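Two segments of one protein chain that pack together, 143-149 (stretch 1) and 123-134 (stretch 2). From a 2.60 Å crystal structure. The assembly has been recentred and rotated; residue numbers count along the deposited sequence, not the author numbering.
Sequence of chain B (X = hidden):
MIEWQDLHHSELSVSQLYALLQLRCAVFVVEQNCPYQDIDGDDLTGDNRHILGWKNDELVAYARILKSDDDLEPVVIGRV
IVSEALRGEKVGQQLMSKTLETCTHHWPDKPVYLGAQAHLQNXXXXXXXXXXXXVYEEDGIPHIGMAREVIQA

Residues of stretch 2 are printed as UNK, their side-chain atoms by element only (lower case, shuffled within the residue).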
# COMPACT_ATOMS: atom_id res chain seq x y z
N HIS B 143 3.82 13.74 -19.05
CA HIS B 143 5.03 13.02 -18.67
C HIS B 143 6.09 13.15 -19.76
O HIS B 143 5.77 13.29 -20.94
CB HIS B 143 4.76 11.53 -18.43
CG HIS B 143 3.90 11.25 -17.24
ND1 HIS B 143 4.06 10.13 -16.46
CD2 HIS B 143 2.86 11.94 -16.70
CE1 HIS B 143 3.17 10.14 -15.48
NE2 HIS B 143 2.43 11.23 -15.61
N ILE B 144 7.35 13.10 -19.34
CA ILE B 144 8.48 12.97 -20.24
C ILE B 144 9.42 11.92 -19.67
O ILE B 144 9.61 11.85 -18.45
CB ILE B 144 9.21 14.32 -20.47
CG1 ILE B 144 9.96 14.31 -21.80
CG2 ILE B 144 10.16 14.65 -19.33
CD1 ILE B 144 9.09 14.65 -22.96
N GLY B 145 9.95 11.07 -20.54
CA GLY B 145 10.98 10.15 -20.12
C GLY B 145 12.33 10.83 -20.15
O GLY B 145 12.66 11.57 -21.08
N MET B 146 13.12 10.60 -19.10
CA MET B 146 14.40 11.26 -18.93
C MET B 146 15.44 10.23 -18.51
O MET B 146 15.12 9.19 -17.93
CB MET B 146 14.30 12.38 -17.89
CG MET B 146 13.27 13.44 -18.24
SD MET B 146 13.10 14.75 -17.02
CE MET B 146 14.33 15.90 -17.60
N ALA B 147 16.70 10.54 -18.81
CA ALA B 147 17.79 9.66 -18.45
C ALA B 147 19.06 10.48 -18.25
O ALA B 147 19.23 11.54 -18.85
CB ALA B 147 18.02 8.57 -19.51
N ARG B 148 19.93 9.97 -17.39
CA ARG B 148 21.19 10.63 -17.05
C ARG B 148 22.36 9.80 -17.55
O ARG B 148 22.32 8.56 -17.48
CB ARG B 148 21.31 10.83 -15.54
CG ARG B 148 22.59 11.52 -15.12
CD ARG B 148 22.63 11.76 -13.62
NE ARG B 148 23.86 12.42 -13.21
CZ ARG B 148 24.98 11.79 -12.86
NH1 ARG B 148 26.05 12.48 -12.50
NH2 ARG B 148 25.02 10.46 -12.87
N GLU B 149 23.39 10.48 -18.04
CA GLU B 149 24.69 9.85 -18.30
C GLU B 149 24.60 8.65 -19.23
O GLU B 149 24.95 8.73 -20.40
CB GLU B 149 25.32 9.44 -16.96
CG GLU B 149 26.47 8.46 -17.07
CD GLU B 149 27.56 8.73 -16.05
OE1 GLU B 149 27.29 9.42 -15.05
OE2 GLU B 149 28.69 8.25 -16.27
N UNK B 123 13.79 20.56 -12.92
CA UNK B 123 14.42 20.16 -11.67
C UNK B 123 15.25 18.89 -11.84
O UNK B 123 16.30 18.74 -11.20
c UNK B 123 13.34 19.98 -10.59
c UNK B 123 13.64 17.84 -9.27
c UNK B 123 13.80 19.22 -9.36
c UNK B 123 14.32 19.89 -8.28
c UNK B 123 14.59 17.85 -7.07
c UNK B 123 14.73 19.22 -7.14
c UNK B 123 14.04 17.16 -8.14
N UNK B 124 14.80 17.97 -12.69
CA UNK B 124 15.59 16.79 -12.99
C UNK B 124 16.71 17.09 -13.98
O UNK B 124 17.75 16.42 -13.96
c UNK B 124 12.35 15.20 -12.76
c UNK B 124 14.70 15.67 -13.54
c UNK B 124 11.90 14.12 -10.68
c UNK B 124 13.25 14.04 -10.42
o UNK B 124 10.99 13.62 -9.76
c UNK B 124 11.44 14.70 -11.84
c UNK B 124 13.72 15.13 -12.53
c UNK B 124 14.15 14.54 -11.35
N UNK B 125 16.52 18.08 -14.86
CA UNK B 125 17.60 18.51 -15.74
C UNK B 125 18.75 19.15 -14.97
O UNK B 125 19.85 19.25 -15.51
c UNK B 125 16.38 18.80 -17.97
c UNK B 125 15.73 19.79 -18.92
c UNK B 125 17.08 19.48 -16.80
n UNK B 125 15.67 21.05 -18.52
o UNK B 125 15.30 19.42 -20.01
N UNK B 126 18.51 19.60 -13.74
CA UNK B 126 19.57 20.13 -12.90
C UNK B 126 20.39 19.03 -12.22
O UNK B 126 21.33 19.34 -11.48
o UNK B 126 18.77 20.37 -10.61
c UNK B 126 18.99 21.06 -11.83
N UNK B 127 20.05 17.76 -12.46
CA UNK B 127 20.81 16.63 -11.95
C UNK B 127 21.49 15.84 -13.05
O UNK B 127 22.10 14.81 -12.78
c UNK B 127 20.20 16.18 -8.69
c UNK B 127 17.81 17.53 -8.58
c UNK B 127 18.58 17.40 -7.44
c UNK B 127 19.78 16.72 -7.50
c UNK B 127 19.91 15.71 -11.13
c UNK B 127 19.44 16.30 -9.84
c UNK B 127 18.24 16.98 -9.77
N UNK B 128 21.40 16.30 -14.30
CA UNK B 128 22.04 15.63 -15.41
C UNK B 128 21.11 14.86 -16.33
O UNK B 128 21.60 14.22 -17.27
N UNK B 129 19.81 14.89 -16.08
CA UNK B 129 18.86 14.22 -16.95
C UNK B 129 18.56 15.09 -18.17
O UNK B 129 18.59 16.32 -18.11
c UNK B 129 18.28 12.32 -12.86
c UNK B 129 18.16 13.26 -13.87
c UNK B 129 17.55 13.93 -16.21
c UNK B 129 17.91 11.01 -13.09
c UNK B 129 17.31 11.59 -15.34
c UNK B 129 17.43 10.64 -14.33
c UNK B 129 17.69 12.90 -15.12
N UNK B 130 18.26 14.43 -19.28
CA UNK B 130 17.73 15.12 -20.45
C UNK B 130 16.53 14.32 -20.97
O UNK B 130 16.53 13.08 -20.86
c UNK B 130 19.70 16.48 -21.19
c UNK B 130 18.79 15.31 -21.55
c UNK B 130 20.63 14.12 -22.89
c UNK B 130 19.61 14.03 -21.76
N UNK B 131 15.50 14.97 -21.49
CA UNK B 131 14.39 14.24 -22.11
C UNK B 131 14.87 13.26 -23.16
O UNK B 131 15.68 13.59 -24.03
c UNK B 131 13.54 15.36 -22.73
c UNK B 131 15.25 16.42 -21.46
c UNK B 131 14.38 16.61 -22.66
N UNK B 132 14.38 12.02 -23.06
CA UNK B 132 14.61 10.98 -24.05
C UNK B 132 13.29 10.51 -24.65
O UNK B 132 13.18 9.37 -25.09
c UNK B 132 16.82 10.23 -23.13
c UNK B 132 14.71 9.27 -22.22
c UNK B 132 15.40 9.81 -23.46
N UNK B 133 12.28 11.38 -24.68
CA UNK B 133 10.91 10.96 -24.89
C UNK B 133 10.11 12.18 -25.37
O UNK B 133 10.55 13.32 -25.21
o UNK B 133 10.91 9.06 -23.40
c UNK B 133 8.85 10.24 -23.57
c UNK B 133 10.35 10.36 -23.59
N UNK B 134 8.98 11.92 -26.03
CA UNK B 134 7.98 12.94 -26.34
C UNK B 134 7.04 13.15 -25.16
O UNK B 134 6.76 12.24 -24.38
o UNK B 134 7.61 15.08 -29.42
c UNK B 134 7.16 12.54 -27.57
o UNK B 134 9.59 14.33 -28.82
c UNK B 134 7.83 12.76 -28.91
c UNK B 134 8.38 14.16 -29.06

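Position 123 carries seven side-chain carbons, one of them a link to a six-membered ring without a heteroatom, and nothing on stretch 1 comes within contact range; it is Phe 123. Position 124 has the same skeleton plus one oxygen on the ring, the mark of Tyr 124. Its CA-to-CB bond points toward stretch 1, and Met 146 SD lies 3.9 Å from Tyr 124 CB and 5.4 Å from the ring centroid, 64° off the normal, an oblique approach.

At 125 three carbons end in one oxygen and one nitrogen, which defines an amide: Gln 125, whose CG meets Met 146 CE at 3.6 Å. Position 126, one carbon and one oxygen, is Ser 126 and is out of reach of stretch 1. Position 127 again shows one carbon and an all-carbon six-membered ring, hence Phe 127. The end of this side chain leads away, but the backbone takes part: Arg 148 NE donates a weak hydrogen bond to Phe 127 O (3.0 Å, 127° at the hydrogen).

Position 128 has no side-chain atoms, so it is Gly 128. Its phi of 106° and psi of 2° would jam a CB against the preceding carbonyl oxygen, and an ideal CB would also fall 2.9 Å from Arg 148 NE.

A carbon and a plain six-carbon ring at 129 give Phe 129. Arg 148 CB sits over one ring face, 4.0 Å from the centroid and 6° off the normal, while Met 146 C lies at the ring edge, 3.9 Å from Phe 129 CD2. Position 130 has four carbons forked at the first, one arm two carbons long: Ile 130. Three carbons closing onto the backbone nitrogen identify 131 as Pro 131. Its CB packs 3.8 Å from Ile 144 CG1, and its CD lies 4.0 Å from Met 146 CE.

At 132 one carbon bears two others, giving Val 132, whose CG1 is 4.2 Å from Ala 147 CB. At 133 the first carbon bears one oxygen and one carbon: Thr 133. Its CB is 3.2 Å from Gly 145 N, and an ideal CB on Gly 145 would clash with Thr 133 OG1 at 2.4 Å. Finally, 134 has three carbons, the last carrying two oxygens. This carboxylate belongs to Glu 134, whose CA-to-CB bond points away, although its backbone C meets Ile 144 CD1 at 3.4 Å.

The contact is an antiparallel strand pairing, with an angle of 145° between the strand directions. Ala 147 and Ile 130 form its hydrogen-bonded pair: Ile 130 N donates to Ala 147 O (3.1 Å) and Ala 147 N to Ile 130 O (3.3 Å). Val 132 N extends the ladder to Gly 145 O at 2.7 Å and 168°; having no amide hydrogen, Pro 131 cannot donate. Met 146, with the most covered surface, adds apolar packing against Tyr 124, Gln 125, Phe 129 and Pro 131.

Stretch 2 (123-134) FYQSFGFIPVTE
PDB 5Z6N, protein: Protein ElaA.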